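Local coordinates for protein enolase-phosphatase E1 (Saccharomyces cerevisiae, PDB 2G80) that probably catalyses the magnesium-dependent enolisation and then dephosphorylation of a diketo phosphate ester, giving the acireductone of the methionine salvage pathway, at residues D170-S173 with G177-D180; L208-N213 with K248-L253; L215-A220 with I225-A230. All blocks are in the same frame, centred on the assembly; numbering follows the deposited sequence.

Contact 1. Residues D170-S173 with G177-D180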
# COMPACT_ATOMS: atom_id res chain seq x y z
N ASP A 170 7.55 11.46 7.83
CA ASP A 170 8.23 10.65 6.83
C ASP A 170 8.77 9.41 7.55
O ASP A 170 9.59 9.51 8.47
CB ASP A 170 9.36 11.46 6.18
CG ASP A 170 10.06 10.71 5.02
OD1 ASP A 170 9.69 9.58 4.64
OD2 ASP A 170 11.00 11.30 4.46
N LEU A 171 8.26 8.25 7.15
CA LEU A 171 8.74 6.97 7.67
C LEU A 171 9.70 6.24 6.73
O LEU A 171 10.17 5.17 7.09
CB LEU A 171 7.56 6.05 7.97
CG LEU A 171 6.48 6.55 8.95
CD1 LEU A 171 5.59 5.33 9.30
CD2 LEU A 171 7.05 7.18 10.20
N ASN A 172 10.00 6.80 5.55
CA ASN A 172 10.90 6.12 4.59
C ASN A 172 12.30 5.82 5.12
O ASN A 172 12.88 4.80 4.76
CB ASN A 172 10.94 6.82 3.21
CG ASN A 172 9.59 6.71 2.46
OD1 ASN A 172 9.01 5.63 2.32
ND2 ASN A 172 9.10 7.83 2.00
N SER A 173 12.80 6.64 6.04
CA SER A 173 14.09 6.34 6.68
C SER A 173 14.03 5.13 7.65
O SER A 173 15.06 4.65 8.03
CB SER A 173 14.70 7.57 7.37
OG SER A 173 13.99 7.87 8.57
N GLY A 177 12.93 -1.85 2.90
CA GLY A 177 12.61 -2.30 1.56
C GLY A 177 11.13 -2.42 1.31
O GLY A 177 10.34 -2.41 2.24
N TYR A 178 10.79 -2.54 0.05
CA TYR A 178 9.42 -2.55 -0.44
C TYR A 178 9.31 -3.63 -1.48
O TYR A 178 10.21 -3.74 -2.31
CB TYR A 178 9.08 -1.22 -1.12
CG TYR A 178 9.37 -0.01 -0.28
CD1 TYR A 178 10.63 0.60 -0.32
CD2 TYR A 178 8.40 0.53 0.56
CE1 TYR A 178 10.92 1.73 0.50
CE2 TYR A 178 8.67 1.66 1.38
CZ TYR A 178 9.94 2.23 1.33
OH TYR A 178 10.22 3.32 2.12
N PHE A 179 8.22 -4.37 -1.46
CA PHE A 179 7.92 -5.39 -2.45
C PHE A 179 6.50 -5.20 -2.99
O PHE A 179 5.59 -4.79 -2.27
CB PHE A 179 8.10 -6.80 -1.85
CG PHE A 179 9.50 -7.09 -1.41
CD1 PHE A 179 10.48 -7.43 -2.33
CD2 PHE A 179 9.85 -7.03 -0.05
CE1 PHE A 179 11.81 -7.69 -1.92
CE2 PHE A 179 11.17 -7.30 0.37
CZ PHE A 179 12.15 -7.62 -0.58
N ASP A 180 6.32 -5.49 -4.28
CA ASP A 180 4.99 -5.43 -4.90
C ASP A 180 4.77 -6.69 -5.76
O ASP A 180 5.61 -7.61 -5.80
CB ASP A 180 4.77 -4.06 -5.63
CG ASP A 180 5.68 -3.85 -6.86
OD1 ASP A 180 6.12 -4.82 -7.51
OD2 ASP A 180 5.96 -2.69 -7.21

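Contact 2. Residues L208-N213 with K248-L253. With MG (magnesium ion), chain E.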
# COMPACT_ATOMS: atom_id res chain seq x y z
N LEU A 208 8.79 -12.67 10.59
CA LEU A 208 7.35 -12.65 10.94
C LEU A 208 6.60 -11.80 9.88
O LEU A 208 6.94 -10.63 9.66
CB LEU A 208 7.07 -12.06 12.33
CG LEU A 208 5.60 -12.00 12.79
CD1 LEU A 208 4.99 -13.38 12.88
CD2 LEU A 208 5.47 -11.28 14.15
N PHE A 209 5.58 -12.40 9.25
CA PHE A 209 4.73 -11.72 8.27
C PHE A 209 3.35 -11.41 8.90
O PHE A 209 2.67 -12.32 9.40
CB PHE A 209 4.60 -12.59 7.01
CG PHE A 209 3.64 -12.05 5.97
CD1 PHE A 209 3.67 -10.72 5.56
CD2 PHE A 209 2.76 -12.92 5.32
CE1 PHE A 209 2.81 -10.25 4.57
CE2 PHE A 209 1.89 -12.46 4.33
CZ PHE A 209 1.92 -11.14 3.94
N LEU A 210 2.98 -10.13 8.88
CA LEU A 210 1.73 -9.63 9.43
C LEU A 210 0.82 -9.14 8.29
O LEU A 210 1.21 -8.30 7.47
CB LEU A 210 1.99 -8.51 10.43
CG LEU A 210 2.87 -8.89 11.63
CD1 LEU A 210 3.48 -7.64 12.27
CD2 LEU A 210 2.12 -9.76 12.64
N SER A 211 -0.38 -9.68 8.27
CA SER A 211 -1.37 -9.36 7.27
C SER A 211 -2.76 -9.65 7.81
O SER A 211 -2.89 -10.44 8.73
CB SER A 211 -1.08 -10.15 5.98
OG SER A 211 -2.13 -10.05 5.01
N ASP A 212 -3.77 -8.94 7.28
CA ASP A 212 -5.17 -9.19 7.60
C ASP A 212 -5.79 -10.29 6.72
O ASP A 212 -6.89 -10.74 7.02
CB ASP A 212 -6.03 -7.92 7.50
CG ASP A 212 -5.98 -7.27 6.14
OD1 ASP A 212 -4.88 -7.29 5.54
OD2 ASP A 212 -7.01 -6.72 5.68
N ASN A 213 -5.10 -10.71 5.65
CA ASN A 213 -5.59 -11.72 4.71
C ASN A 213 -4.98 -13.11 5.03
O ASN A 213 -3.79 -13.31 4.82
CB ASN A 213 -5.24 -11.27 3.28
CG ASN A 213 -5.91 -12.13 2.19
OD1 ASN A 213 -6.53 -13.15 2.47
ND2 ASN A 213 -5.77 -11.69 0.94
N LYS A 248 -4.28 -7.35 17.51
CA LYS A 248 -5.14 -6.17 17.42
C LYS A 248 -4.28 -4.90 17.28
O LYS A 248 -4.76 -3.87 16.82
CB LYS A 248 -6.03 -6.03 18.65
CG LYS A 248 -6.96 -7.22 18.92
CD LYS A 248 -8.10 -7.35 17.93
N ASN A 249 -3.03 -4.99 17.71
CA ASN A 249 -2.05 -3.92 17.59
C ASN A 249 -0.65 -4.50 17.72
O ASN A 249 -0.51 -5.67 18.10
CB ASN A 249 -2.28 -2.86 18.64
CG ASN A 249 -2.28 -3.42 20.03
OD1 ASN A 249 -1.25 -3.89 20.53
ND2 ASN A 249 -3.44 -3.37 20.68
N PHE A 250 0.37 -3.69 17.43
CA PHE A 250 1.76 -4.17 17.47
C PHE A 250 2.59 -3.82 18.71
O PHE A 250 3.79 -4.09 18.72
CB PHE A 250 2.50 -3.80 16.17
CG PHE A 250 1.75 -4.15 14.88
CD1 PHE A 250 0.80 -5.21 14.81
CD2 PHE A 250 2.07 -3.49 13.72
CE1 PHE A 250 0.14 -5.52 13.62
CE2 PHE A 250 1.47 -3.81 12.52
CZ PHE A 250 0.49 -4.82 12.46
N GLU A 251 1.96 -3.30 19.76
CA GLU A 251 2.64 -2.95 21.03
C GLU A 251 3.44 -4.08 21.66
O GLU A 251 4.54 -3.84 22.11
CB GLU A 251 1.66 -2.41 22.08
CG GLU A 251 1.15 -1.02 21.77
CD GLU A 251 0.06 -0.53 22.75
OE1 GLU A 251 0.02 -0.97 23.93
OE2 GLU A 251 -0.78 0.30 22.30
N THR A 252 2.91 -5.30 21.62
CA THR A 252 3.58 -6.46 22.26
C THR A 252 4.69 -7.12 21.43
O THR A 252 5.43 -7.92 21.97
CB THR A 252 2.57 -7.59 22.68
OG1 THR A 252 2.11 -8.32 21.52
CG2 THR A 252 1.38 -7.02 23.43
N LEU A 253 4.81 -6.77 20.14
CA LEU A 253 5.81 -7.39 19.24
C LEU A 253 7.23 -6.83 19.35
O LEU A 253 7.45 -5.67 19.67
CB LEU A 253 5.33 -7.34 17.78
CG LEU A 253 4.15 -8.26 17.47
CD1 LEU A 253 3.58 -7.96 16.10
CD2 LEU A 253 4.55 -9.74 17.61
OXT LEU A 253 8.20 -7.57 19.12
MG MG E . -4.44 -6.21 3.73
O HOH W 1 -6.32 -6.18 3.17
O HOH W 2 -3.72 -5.42 2.05
O HOH W 3 -3.95 -8.03 2.86

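Contact 3. Residues L215-A220 with I225-A230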
# COMPACT_ATOMS: atom_id res chain seq x y z
N LEU A 215 -5.13 -15.91 3.45
CA LEU A 215 -4.63 -16.52 2.23
C LEU A 215 -3.18 -16.08 1.92
O LEU A 215 -2.41 -16.85 1.34
CB LEU A 215 -5.57 -16.21 1.04
CG LEU A 215 -7.01 -16.73 1.18
CD1 LEU A 215 -7.87 -16.24 0.00
CD2 LEU A 215 -7.05 -18.25 1.26
N GLU A 216 -2.84 -14.86 2.31
CA GLU A 216 -1.47 -14.36 2.19
C GLU A 216 -0.60 -15.10 3.22
O GLU A 216 0.48 -15.56 2.90
CB GLU A 216 -1.41 -12.84 2.44
CG GLU A 216 -2.18 -12.01 1.37
CD GLU A 216 -2.09 -10.49 1.58
OE1 GLU A 216 -1.43 -10.02 2.54
OE2 GLU A 216 -2.69 -9.76 0.76
N LEU A 217 -1.09 -15.20 4.46
CA LEU A 217 -0.38 -15.86 5.55
C LEU A 217 -0.15 -17.33 5.24
O LEU A 217 0.93 -17.84 5.51
CB LEU A 217 -1.12 -15.68 6.88
CG LEU A 217 -1.30 -14.26 7.48
CD1 LEU A 217 -2.08 -14.40 8.75
CD2 LEU A 217 0.03 -13.47 7.77
N ASP A 218 -1.16 -18.00 4.66
CA ASP A 218 -1.06 -19.40 4.21
C ASP A 218 0.06 -19.59 3.17
O ASP A 218 0.78 -20.57 3.22
CB ASP A 218 -2.35 -19.89 3.54
CG ASP A 218 -3.52 -20.09 4.49
OD1 ASP A 218 -3.37 -20.04 5.72
OD2 ASP A 218 -4.64 -20.28 3.98
N ALA A 219 0.13 -18.68 2.20
CA ALA A 219 1.16 -18.73 1.15
C ALA A 219 2.56 -18.60 1.76
O ALA A 219 3.45 -19.38 1.45
CB ALA A 219 0.91 -17.64 0.12
N ALA A 220 2.70 -17.64 2.68
CA ALA A 220 3.95 -17.38 3.42
C ALA A 220 4.40 -18.58 4.24
O ALA A 220 5.57 -18.97 4.18
CB ALA A 220 3.78 -16.15 4.33
N ILE A 225 7.84 -19.11 6.85
CA ILE A 225 7.79 -17.79 7.46
C ILE A 225 6.70 -17.80 8.55
O ILE A 225 5.59 -18.25 8.30
CB ILE A 225 7.48 -16.68 6.40
CG1 ILE A 225 8.54 -16.65 5.27
CG2 ILE A 225 7.32 -15.29 7.09
CD1 ILE A 225 8.20 -15.66 4.18
N ALA A 226 7.02 -17.26 9.74
CA ALA A 226 6.05 -17.11 10.85
C ALA A 226 4.99 -16.06 10.43
O ALA A 226 5.27 -15.13 9.69
CB ALA A 226 6.73 -16.73 12.14
N THR A 227 3.78 -16.26 10.90
CA THR A 227 2.62 -15.49 10.47
C THR A 227 1.86 -14.95 11.67
O THR A 227 1.88 -15.57 12.74
CB THR A 227 1.63 -16.41 9.70
OG1 THR A 227 1.28 -17.52 10.54
CG2 THR A 227 2.24 -16.92 8.45
N GLY A 228 1.21 -13.81 11.47
CA GLY A 228 0.34 -13.18 12.49
C GLY A 228 -0.81 -12.51 11.77
O GLY A 228 -0.58 -11.85 10.74
N LEU A 229 -2.04 -12.73 12.26
CA LEU A 229 -3.26 -12.17 11.64
C LEU A 229 -3.56 -10.81 12.25
O LEU A 229 -3.88 -10.72 13.44
CB LEU A 229 -4.47 -13.10 11.80
CG LEU A 229 -5.78 -12.72 11.07
CD1 LEU A 229 -5.61 -12.64 9.54
CD2 LEU A 229 -6.88 -13.71 11.40
N ALA A 230 -3.42 -9.76 11.44
CA ALA A 230 -3.71 -8.40 11.90
C ALA A 230 -5.23 -8.18 11.92
O ALA A 230 -5.93 -8.53 10.96
CB ALA A 230 -3.01 -7.34 11.02

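Contact 1. Residues D170-S173 with G177-D180
Asn172 and Tyr178 meet across backbones that stay well apart, the nearest pair of alpha carbons being Asn172 CA and Gly177 CA at 9.1 Å. An Asx turn at Asp170 lies across from edge strand 177-179 of the parallel sheet of this HAD-superfamily hydrolase, and the gap is bridged by the Tyr178 side chain and the amide of Asn172. Tyr178 starts out toward the turn, with CG anti to its carbonyl carbon (chi1 -53°), and carries its hydroxyl to the amide of Asn172. The phenol OH donates to Asn172 OD1 at 2.6 Å, a short but weak bond by its geometry. The two side chains run at about a right angle, and their amide and ring planes are turned 67° apart, with OD1 approaching the ring obliquely. The other end of the amide is also held, since Asn172 ND2 donates to the backbone carbonyl of Lys152 on helix 148-156; together the two bonds probably limit the amide's rotation. The same helix packs against the tyrosine through Val148, Gln151 and Lys152. The ring lies about 8 Å, side chain to side chain, from Ser144, a predicted substrate-binding residue. Within the turn, Asn172 N donates to Asp170 OD1 at 2.9 Å, reaching that oxygen from above the carboxylate, 42° out of its plane.

Contact 2. Residues L208-N213 with K248-L253
Leu210 and Leu208 on strand 207-211 meet Phe250 and Leu253 of the C-terminal tail through apolar contacts alone. Leu210 and Leu253 reach toward each other tip to tip, with CD1 of Leu210 3.8 Å from CD1 of Leu253. Two residues earlier on the strand, the side chains of Leu208 and Leu253 cross at about a right angle, and their CD2 atoms are 3.9 Å apart. Leu253 therefore uses a different methyl for each strand leucine. A CH-pi contact adds to this: Leu210 CD1 sits over one face of the Phe250 ring, 4.2 Å from the centroid and displaced toward the rim. Phe133 and the cation of Arg232 also meet this ring. Backbone bonding shapes the tail as a type I turn, in which Leu253 N donates to Phe250 O at 3.2 Å, and the terminal carboxylate is held by a salt bridge from OXT to Lys137. In the HAD fold this strand leads from the core to an acidic metal ligand, here Asp212. An ST turn follows the strand end, Asn213 N donating to Ser211 OG at 3.1 Å, and that hydroxyl is also hydrogen-bonded to Glu216. At the metal, Asp212 OD1 binds the magnesium ion beside three waters, Asp37 OD2 and Glu39 O, while Asp212 OD2 accepts a 2.7 Å hydrogen bond from water 1, itself a magnesium ligand.

Contact 3. Residues L215-A220 with I225-A230
Leu217 points from helix 215-220 straight onto strand 226-230 and meets three successive residues, Thr227, Gly228 and Leu229. Helix and strand run antiparallel, their axes at 171° and 8.2 Å apart at closest. With CG anti to its own carbonyl carbon (chi1 -63°), Leu217 sets both methyls near Gly228 O, CD2 at 3.4 Å from that oxygen, and CD1 also reaches Leu229 CD1 at 4.0 Å. Thr227 crosses Leu217 obliquely nearer the helix backbone. Its methyl, set anti to the threonine's own carbonyl carbon, lies 3.9 Å from Leu217 CB and only 3.3 Å from Leu217 O, a close fit of carbon against a main-chain oxygen. A turn further along the helix, Ala220 faces Ile225, with their CB atoms 4.3 Å apart, where the chain enters the strand. Replacing Leu217 by an alanine would probably open a gap over Gly228 and Leu229, leaving the Leu229 methyl without its mate on the helix and Thr227 with only the CB and backbone part of its contact. Phe209 of the neighbouring strand packs beside Leu217 and Ala220, and Glu216, turned elsewhere, forms a salt bridge with Lys187, a predicted substrate-binding residue. Such apolar layering of a helix on the strand that follows it is that of a beta-alpha-beta crossover, here 207-211, 214-221 and 226-230 in the Rossmann-like HAD core.

Overall arrangement
From the N terminus, strand 33-36 forms the middle of the sheet before any of these contacts arises. Contact 1 closes first, a short local loop that ties the approach to strand 177-179 to that edge strand. Contact 2 opens at strand 207-211 and closes only at the C terminus, so that the tail returns to the strand beside 33-36. Contact 3 is nested inside that long loop, joining helix 214-221 to strand 226-230, and touches contact 2, with centres 10 Å apart. Contact 1 stands in series with both, about 17 Å from contact 2 and 20 Å from contact 3 between centres, linked to them through the shared sheet.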